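Local coordinates for flagellar hook-associated protein (Burkholderia pseudomallei, PDB 4UT1) that probably serves as a structural part of the bacterial flagellum, at the junction where the hook meets the filament, at residues N130-S135 and V326-N331; N83-Q88 and A620-I625; T122-V127 and S442-A447. All coordinates share one frame; numbering follows the deposited sequence.

Contact 1. Residues N130-S135 and V326-N331; sequences NAADPS and VDMSGN. With EDO (1,2-ethanediol), chain K.
Met328 reaches over to the Ala131-Ala132 backbone with its sulfur, SD lying 4.0 Å from both Ala131 O and Ala132 CA. Its side chain is bent twice, at chi2 (-71°) and chi3 (-50°), which swings the thioether in although CB does not point at the alanines. The sulfur makes the closer approach; the terminal methyl sits farther off, with Met328 CE 4.4 Å from Ala132 CB. Ala131 is the buried part, its methyl resting on Ala446 and its carbonyl oxygen hydrogen-bonded to Arg137 NE. Met328 lies at the exposed margin. Each segment folds into a type I beta turn, Asn130 to Asp133 and Asp327 to Gly330, and the first leads into helix 134-193, where Asp133 is the N-cap and its OD2 accepts from Ala136 N. The turn bearing Met328 is braced from within by an Asx turn: Asp327 OD1 takes Ser329 N at 2.6 Å, met well above the carboxylate plane. Asn331 N comes to the same Asp327 OD1 from the opposite face at 3.0 Å, while Asp327 N donates to Asn331 O at 2.8 Å. On the loose side Gly330 presents its carbonyl O to the O2 of a 1,2-ethanediol at 2.7 Å; this molecule, probably from the crystallisation liquor, is also hydrogen-bonded to Pro449 O.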
loop_
_atom_site.group_PDB
_atom_site.type_symbol
_atom_site.label_atom_id
_atom_site.label_comp_id
_atom_site.label_asym_id
_atom_site.label_seq_id
_atom_site.Cartn_x
_atom_site.Cartn_y
_atom_site.Cartn_z
ATOM N N ASN A 130 19.126 -27.792 -0.709
ATOM C CA ASN A 130 19.975 -28.048 -1.865
ATOM C C ASN A 130 20.684 -26.761 -2.240
ATOM O O ASN A 130 20.555 -26.275 -3.372
ATOM C CB ASN A 130 19.163 -28.557 -3.072
ATOM C CG ASN A 130 18.304 -29.763 -2.747
ATOM O OD1 ASN A 130 18.744 -30.909 -2.880
ATOM N ND2 ASN A 130 17.076 -29.512 -2.313
ATOM N N ALA A 131 21.412 -26.195 -1.288
ATOM C CA ALA A 131 21.838 -24.805 -1.388
ATOM C C ALA A 131 22.798 -24.542 -2.546
ATOM O O ALA A 131 22.831 -23.440 -3.078
ATOM C CB ALA A 131 22.467 -24.359 -0.061
ATOM N N ALA A 132 23.551 -25.556 -2.960
ATOM C CA ALA A 132 24.511 -25.377 -4.045
ATOM C C ALA A 132 23.923 -25.724 -5.420
ATOM O O ALA A 132 24.556 -25.475 -6.453
ATOM C CB ALA A 132 25.756 -26.211 -3.790
ATOM N N ASP A 133 22.718 -26.287 -5.438
ATOM C CA ASP A 133 22.147 -26.778 -6.691
ATOM C C ASP A 133 21.600 -25.683 -7.624
ATOM O O ASP A 133 20.665 -24.963 -7.272
ATOM C CB ASP A 133 21.028 -27.774 -6.414
ATOM C CG ASP A 133 20.405 -28.291 -7.691
ATOM O OD1 ASP A 133 21.171 -28.657 -8.606
ATOM O OD2 ASP A 133 19.160 -28.304 -7.792
ATOM N N PRO A 134 22.148 -25.607 -8.849
ATOM C CA PRO A 134 21.767 -24.577 -9.824
ATOM C C PRO A 134 20.294 -24.662 -10.219
ATOM O O PRO A 134 19.650 -23.634 -10.494
ATOM C CB PRO A 134 22.667 -24.881 -11.032
ATOM C CG PRO A 134 23.729 -25.820 -10.525
ATOM C CD PRO A 134 23.100 -26.579 -9.416
ATOM N N SER A 135 19.767 -25.883 -10.265
ATOM C CA SER A 135 18.396 -26.100 -10.709
ATOM C C SER A 135 17.377 -25.588 -9.698
ATOM O O SER A 135 16.398 -24.955 -10.068
ATOM C CB SER A 135 18.148 -27.584 -10.991
ATOM O OG SER A 135 18.880 -27.986 -12.133
ATOM N N VAL A 326 24.952 -15.064 2.700
ATOM C CA VAL A 326 26.027 -14.924 1.711
ATOM C C VAL A 326 25.721 -15.801 0.495
ATOM O O VAL A 326 25.073 -16.842 0.613
ATOM C CB VAL A 326 27.411 -15.297 2.291
ATOM C CG1 VAL A 326 27.750 -14.387 3.471
ATOM C CG2 VAL A 326 27.439 -16.758 2.715
ATOM N N ASP A 327 26.193 -15.365 -0.668
ATOM C CA ASP A 327 25.902 -16.045 -1.924
ATOM C C ASP A 327 26.900 -17.170 -2.157
ATOM O O ASP A 327 27.629 -17.551 -1.243
ATOM C CB ASP A 327 25.910 -15.051 -3.094
ATOM C CG ASP A 327 27.278 -14.410 -3.334
ATOM O OD1 ASP A 327 28.311 -14.940 -2.886
ATOM O OD2 ASP A 327 27.317 -13.363 -4.008
ATOM N N MET A 328 26.939 -17.688 -3.379
ATOM C CA MET A 328 27.812 -18.815 -3.699
ATOM C C MET A 328 29.288 -18.435 -3.560
ATOM O O MET A 328 30.144 -19.297 -3.359
ATOM C CB MET A 328 27.522 -19.330 -5.114
ATOM C CG MET A 328 26.182 -20.056 -5.271
ATOM S SD MET A 328 26.126 -21.689 -4.471
ATOM C CE MET A 328 27.621 -22.474 -5.077
ATOM N N SER A 329 29.576 -17.139 -3.647
ATOM C CA SER A 329 30.948 -16.646 -3.533
ATOM C C SER A 329 31.299 -16.178 -2.122
ATOM O O SER A 329 32.373 -15.626 -1.898
ATOM C CB SER A 329 31.179 -15.494 -4.519
ATOM O OG SER A 329 30.775 -15.864 -5.825
ATOM N N GLY A 330 30.391 -16.391 -1.175
ATOM C CA GLY A 330 30.622 -15.985 0.200
ATOM C C GLY A 330 30.428 -14.499 0.432
ATOM O O GLY A 330 30.735 -13.991 1.511
ATOM N N ASN A 331 29.921 -13.799 -0.582
ATOM C CA ASN A 331 29.646 -12.369 -0.484
ATOM C C ASN A 331 28.232 -12.097 0.013
ATOM O O ASN A 331 27.325 -12.867 -0.264
ATOM C CB ASN A 331 29.857 -11.694 -1.839
ATOM C CG ASN A 331 31.308 -11.698 -2.268
ATOM O OD1 ASN A 331 32.217 -11.569 -1.436
ATOM N ND2 ASN A 331 31.540 -11.857 -3.565
HETATM C C1 EDO K . 31.738 -14.403 5.716
HETATM O O1 EDO K . 30.684 -14.187 6.658
HETATM C C2 EDO K . 31.153 -14.824 4.376
HETATM O O2 EDO K . 32.222 -15.099 3.464
#

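Contact 2. Residues N83-Q88 and A620-I625; sequences NAAQTQ and ALVGQI
Val622 lays one of its methyls over the flat face of the Gln86 carboxamide: Val622 CG1 is 3.4 Å from Gln86 NE2 and only slightly farther from CD and OE1 of the same group. The two side chains cross at about a right angle. Gln86 leaves its helix with CG opposite the backbone N (chi1 175°) and then bends at chi2 (69°), which turns the amide toward Val622, so that its broad side meets the valine. The second branch turns to the neighbouring residue, with Val622 CG2 3.2 Å from Ala85 O, a close approach of a methyl to a main-chain oxygen that is itself hydrogen-bonded to Gln618 NE2. One helical turn on, the extended Ile625 puts CD1 against Ala85 CB at 3.6 Å, so the small alanine is met by both branched residues. Helix 80-106 and helix 593-630 run antiparallel, their local axes 150° apart in direction and 9.1 Å apart at closest approach. The pairing of a helix from near the N-terminal end of the model with one from near its C-terminal end is consistent with the terminal-helix bundles of flagellar axial proteins. Helix 201-215 packs alongside helix 80-106, with Asn83 on Val211 and Ser215, Gln86 on Ser215, and Thr87 OG1 hydrogen-bonded to Ser215 O. No hydrogen bond joins 83-88 to 620-625 directly, so the match rests on methyl groups fitted against an amide face, a carbonyl and an alanine, with Gln618 adding a polar tie.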
loop_
_atom_site.group_PDB
_atom_site.type_symbol
_atom_site.label_atom_id
_atom_site.label_comp_id
_atom_site.label_asym_id
_atom_site.label_seq_id
_atom_site.Cartn_x
_atom_site.Cartn_y
_atom_site.Cartn_z
ATOM N N ASN A 83 -36.964 11.277 -9.426
ATOM C CA ASN A 83 -35.611 11.712 -9.760
ATOM C C ASN A 83 -34.577 11.221 -8.761
ATOM O O ASN A 83 -33.526 10.724 -9.155
ATOM C CB ASN A 83 -35.529 13.236 -9.848
ATOM C CG ASN A 83 -36.303 13.792 -11.022
ATOM O OD1 ASN A 83 -36.512 13.102 -12.018
ATOM N ND2 ASN A 83 -36.733 15.045 -10.911
ATOM N N ALA A 84 -34.870 11.378 -7.473
ATOM C CA ALA A 84 -33.938 10.970 -6.429
ATOM C C ALA A 84 -33.759 9.456 -6.421
ATOM O O ALA A 84 -32.643 8.953 -6.304
ATOM C CB ALA A 84 -34.414 11.451 -5.072
ATOM N N ALA A 85 -34.866 8.734 -6.538
ATOM C CA ALA A 85 -34.816 7.277 -6.536
ATOM C C ALA A 85 -34.058 6.785 -7.763
ATOM O O ALA A 85 -33.190 5.917 -7.668
ATOM C CB ALA A 85 -36.225 6.696 -6.495
ATOM N N GLN A 86 -34.395 7.347 -8.918
ATOM C CA GLN A 86 -33.728 6.982 -10.155
ATOM C C GLN A 86 -32.223 7.226 -10.058
ATOM O O GLN A 86 -31.428 6.377 -10.469
ATOM C CB GLN A 86 -34.311 7.760 -11.343
ATOM C CG GLN A 86 -33.558 7.511 -12.644
ATOM C CD GLN A 86 -33.750 6.104 -13.173
ATOM O OE1 GLN A 86 -32.879 5.238 -13.020
ATOM N NE2 GLN A 86 -34.893 5.863 -13.798
ATOM N N THR A 87 -31.826 8.374 -9.511
ATOM C CA THR A 87 -30.411 8.722 -9.487
ATOM C C THR A 87 -29.631 7.831 -8.508
ATOM O O THR A 87 -28.470 7.514 -8.760
ATOM C CB THR A 87 -30.183 10.218 -9.144
ATOM O OG1 THR A 87 -28.925 10.639 -9.696
ATOM C CG2 THR A 87 -30.180 10.456 -7.640
ATOM N N GLN A 88 -30.274 7.411 -7.418
ATOM C CA GLN A 88 -29.676 6.434 -6.502
ATOM C C GLN A 88 -29.536 5.072 -7.181
ATOM O O GLN A 88 -28.543 4.369 -6.986
ATOM C CB GLN A 88 -30.514 6.306 -5.222
ATOM C CG GLN A 88 -30.068 5.192 -4.250
ATOM C CD GLN A 88 -28.679 5.406 -3.654
ATOM O OE1 GLN A 88 -27.937 6.297 -4.074
ATOM N NE2 GLN A 88 -28.322 4.578 -2.666
ATOM N N ALA A 620 -35.373 -2.294 -8.915
ATOM C CA ALA A 620 -36.736 -2.775 -8.794
ATOM C C ALA A 620 -37.649 -1.641 -8.353
ATOM O O ALA A 620 -38.671 -1.377 -8.981
ATOM C CB ALA A 620 -36.809 -3.944 -7.813
ATOM N N LEU A 621 -37.264 -0.956 -7.283
ATOM C CA LEU A 621 -38.056 0.154 -6.764
ATOM C C LEU A 621 -38.248 1.287 -7.782
ATOM O O LEU A 621 -39.353 1.815 -7.945
ATOM C CB LEU A 621 -37.406 0.721 -5.514
ATOM C CG LEU A 621 -38.174 1.922 -4.973
ATOM C CD1 LEU A 621 -39.532 1.433 -4.469
ATOM C CD2 LEU A 621 -37.378 2.604 -3.879
ATOM N N VAL A 622 -37.156 1.669 -8.442
ATOM C CA VAL A 622 -37.209 2.696 -9.483
ATOM C C VAL A 622 -38.204 2.297 -10.572
ATOM O O VAL A 622 -38.984 3.126 -11.068
ATOM C CB VAL A 622 -35.808 2.933 -10.096
ATOM C CG1 VAL A 622 -35.895 3.830 -11.316
ATOM C CG2 VAL A 622 -34.862 3.524 -9.045
ATOM N N GLY A 623 -38.185 1.015 -10.924
ATOM C CA GLY A 623 -39.114 0.470 -11.896
ATOM C C GLY A 623 -40.545 0.672 -11.438
ATOM O O GLY A 623 -41.409 1.077 -12.217
ATOM N N GLN A 624 -40.783 0.421 -10.157
ATOM C CA GLN A 624 -42.123 0.541 -9.594
ATOM C C GLN A 624 -42.601 1.993 -9.536
ATOM O O GLN A 624 -43.749 2.282 -9.849
ATOM C CB GLN A 624 -42.157 -0.083 -8.205
ATOM C CG GLN A 624 -41.848 -1.578 -8.232
ATOM C CD GLN A 624 -41.363 -2.100 -6.904
ATOM O OE1 GLN A 624 -41.726 -1.588 -5.848
ATOM N NE2 GLN A 624 -40.531 -3.137 -6.951
ATOM N N ILE A 625 -41.722 2.906 -9.140
ATOM C CA ILE A 625 -42.076 4.329 -9.114
ATOM C C ILE A 625 -42.370 4.833 -10.525
ATOM O O ILE A 625 -43.301 5.627 -10.745
ATOM C CB ILE A 625 -40.953 5.157 -8.469
ATOM C CG1 ILE A 625 -40.705 4.648 -7.047
ATOM C CG2 ILE A 625 -41.284 6.647 -8.488
ATOM C CD1 ILE A 625 -39.613 5.391 -6.310
#

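Contact 3. Residues T122-V127 and S442-A447; sequences TGLQTV and SAIAAA
Ile444 O is gripped by two donors, Arg137 NH1 and, weakly at 3.2 Å, Ala446 N, and the side chain of the same isoleucine packs against Val127 and Leu124. Its extended chi2 (166°) carries Ile444 CD1 out to Leu124 CD2 at 4.3 Å, while the gamma methyl Ile444 CG2 faces Val127 CG1 at 4.5 Å. Val127 CG1, opposite the backbone N (chi1 168°), also meets the methyl of Ala446, CG1 to CB 4.0 Å. The 442-447 loop, between strand 435-436 and strand 450-454, thus packs on helix 113-129 of the helical domain. It makes this two-pronged approach through an inverse gamma turn centred on Ala445, which the weak bond closes: Ile444 and Ala446 face the helix while Ala445 is turned away from it. The main chain of the loop is held from outside the contact by Asn322, Asn573 and Arg137: Asn322 bonds to both Ala443 O and Ala445 N, and Asn573 to Ala445 O. Helix 134-193 and helix 572-579 close the surroundings, Ala140 touching both Leu124 and Ile444, and Ala574 both Val127 and Ala446. All four residues that meet are buried, and no hydrogen bond crosses between the segments. The chemistry thus divides in two: aliphatic branches at ordinary packing distances join loop to helix, while the polar backbone of the loop finds its partners in the Asn322, Asn573 and Arg137 side chains and in the backbones of Ala574 and Val326.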
loop_
_atom_site.group_PDB
_atom_site.type_symbol
_atom_site.label_atom_id
_atom_site.label_comp_id
_atom_site.label_asym_id
_atom_site.label_seq_id
_atom_site.Cartn_x
_atom_site.Cartn_y
_atom_site.Cartn_z
ATOM N N THR A 122 8.049 -21.443 -0.710
ATOM C CA THR A 122 8.351 -22.875 -0.619
ATOM C C THR A 122 9.489 -23.241 -1.573
ATOM O O THR A 122 10.271 -24.153 -1.302
ATOM C CB THR A 122 7.116 -23.766 -0.874
ATOM O OG1 THR A 122 6.668 -23.637 -2.230
ATOM C CG2 THR A 122 5.987 -23.381 0.080
ATOM N N GLY A 123 9.613 -22.508 -2.667
ATOM C CA GLY A 123 10.741 -22.680 -3.563
ATOM C C GLY A 123 12.075 -22.476 -2.856
ATOM O O GLY A 123 13.051 -23.171 -3.132
ATOM N N LEU A 124 12.111 -21.518 -1.936
ATOM C CA LEU A 124 13.332 -21.191 -1.208
ATOM C C LEU A 124 13.642 -22.260 -0.166
ATOM O O LEU A 124 14.787 -22.443 0.236
ATOM C CB LEU A 124 13.204 -19.808 -0.564
ATOM C CG LEU A 124 13.074 -18.661 -1.580
ATOM C CD1 LEU A 124 12.946 -17.300 -0.877
ATOM C CD2 LEU A 124 14.275 -18.635 -2.503
ATOM N N GLN A 125 12.615 -22.970 0.278
ATOM C CA GLN A 125 12.832 -24.104 1.169
ATOM C C GLN A 125 13.574 -25.227 0.436
ATOM O O GLN A 125 14.433 -25.913 1.012
ATOM C CB GLN A 125 11.499 -24.599 1.730
ATOM C CG GLN A 125 11.632 -25.862 2.563
ATOM C CD GLN A 125 10.459 -26.053 3.496
ATOM O OE1 GLN A 125 9.339 -25.632 3.199
ATOM N NE2 GLN A 125 10.711 -26.676 4.641
ATOM N N THR A 126 13.237 -25.417 -0.839
ATOM C CA THR A 126 13.941 -26.377 -1.680
ATOM C C THR A 126 15.400 -25.980 -1.807
ATOM O O THR A 126 16.294 -26.821 -1.726
ATOM C CB THR A 126 13.286 -26.477 -3.076
ATOM O OG1 THR A 126 11.948 -26.948 -2.914
ATOM C CG2 THR A 126 14.046 -27.419 -3.970
ATOM N N VAL A 127 15.646 -24.686 -1.975
ATOM C CA VAL A 127 17.014 -24.208 -2.049
ATOM C C VAL A 127 17.704 -24.481 -0.707
ATOM O O VAL A 127 18.876 -24.839 -0.672
ATOM C CB VAL A 127 17.092 -22.700 -2.388
ATOM C CG1 VAL A 127 18.500 -22.184 -2.169
ATOM C CG2 VAL A 127 16.622 -22.437 -3.842
ATOM N N SER A 442 22.240 -17.557 -8.587
ATOM C CA SER A 442 23.379 -17.493 -7.675
ATOM C C SER A 442 23.262 -16.331 -6.685
ATOM O O SER A 442 23.938 -16.320 -5.646
ATOM C CB SER A 442 24.686 -17.372 -8.466
ATOM O OG SER A 442 24.886 -18.530 -9.273
ATOM N N ALA A 443 22.417 -15.355 -7.004
ATOM C CA ALA A 443 22.257 -14.191 -6.132
ATOM C C ALA A 443 21.464 -14.503 -4.864
ATOM O O ALA A 443 21.460 -13.707 -3.923
ATOM C CB ALA A 443 21.586 -13.036 -6.899
ATOM N N ILE A 444 20.765 -15.633 -4.843
ATOM C CA ILE A 444 20.075 -16.046 -3.627
ATOM C C ILE A 444 21.133 -16.393 -2.568
ATOM O O ILE A 444 21.981 -17.251 -2.784
ATOM C CB ILE A 444 19.131 -17.239 -3.886
ATOM C CG1 ILE A 444 18.048 -16.840 -4.895
ATOM C CG2 ILE A 444 18.483 -17.720 -2.583
ATOM C CD1 ILE A 444 17.283 -18.007 -5.460
ATOM N N ALA A 445 21.102 -15.683 -1.449
ATOM C CA ALA A 445 22.096 -15.879 -0.399
ATOM C C ALA A 445 21.601 -16.931 0.587
ATOM O O ALA A 445 21.023 -16.601 1.614
ATOM C CB ALA A 445 22.385 -14.560 0.309
ATOM N N ALA A 446 21.829 -18.202 0.265
ATOM C CA ALA A 446 21.262 -19.298 1.041
ATOM C C ALA A 446 22.013 -19.567 2.341
ATOM O O ALA A 446 21.450 -20.115 3.276
ATOM C CB ALA A 446 21.226 -20.570 0.197
ATOM N N ALA A 447 23.273 -19.177 2.388
ATOM C CA ALA A 447 24.125 -19.506 3.531
ATOM C C ALA A 447 24.119 -18.425 4.605
ATOM O O ALA A 447 23.977 -17.244 4.304
ATOM C CB ALA A 447 25.533 -19.750 3.052
#

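Overall arrangement
Contacts 1 and 3 form one neighbourhood, their centres 8 Å apart, at one end of the long helical body. They are joined by a probable hydrogen bond from Val326 N to Ala447 O at 2.9 Å and by Ala131 CB against Ala446 CB at 4.0 Å; Arg137, bonded to both Ala131 O and Ile444 O, ties them further. Contact 2 lies on the opposite side of the chain's centre, about 66 Å from contact 1 and 60 Å from contact 3 between centres. Along the sequence it encloses both, and contact 1 is nested within contact 3.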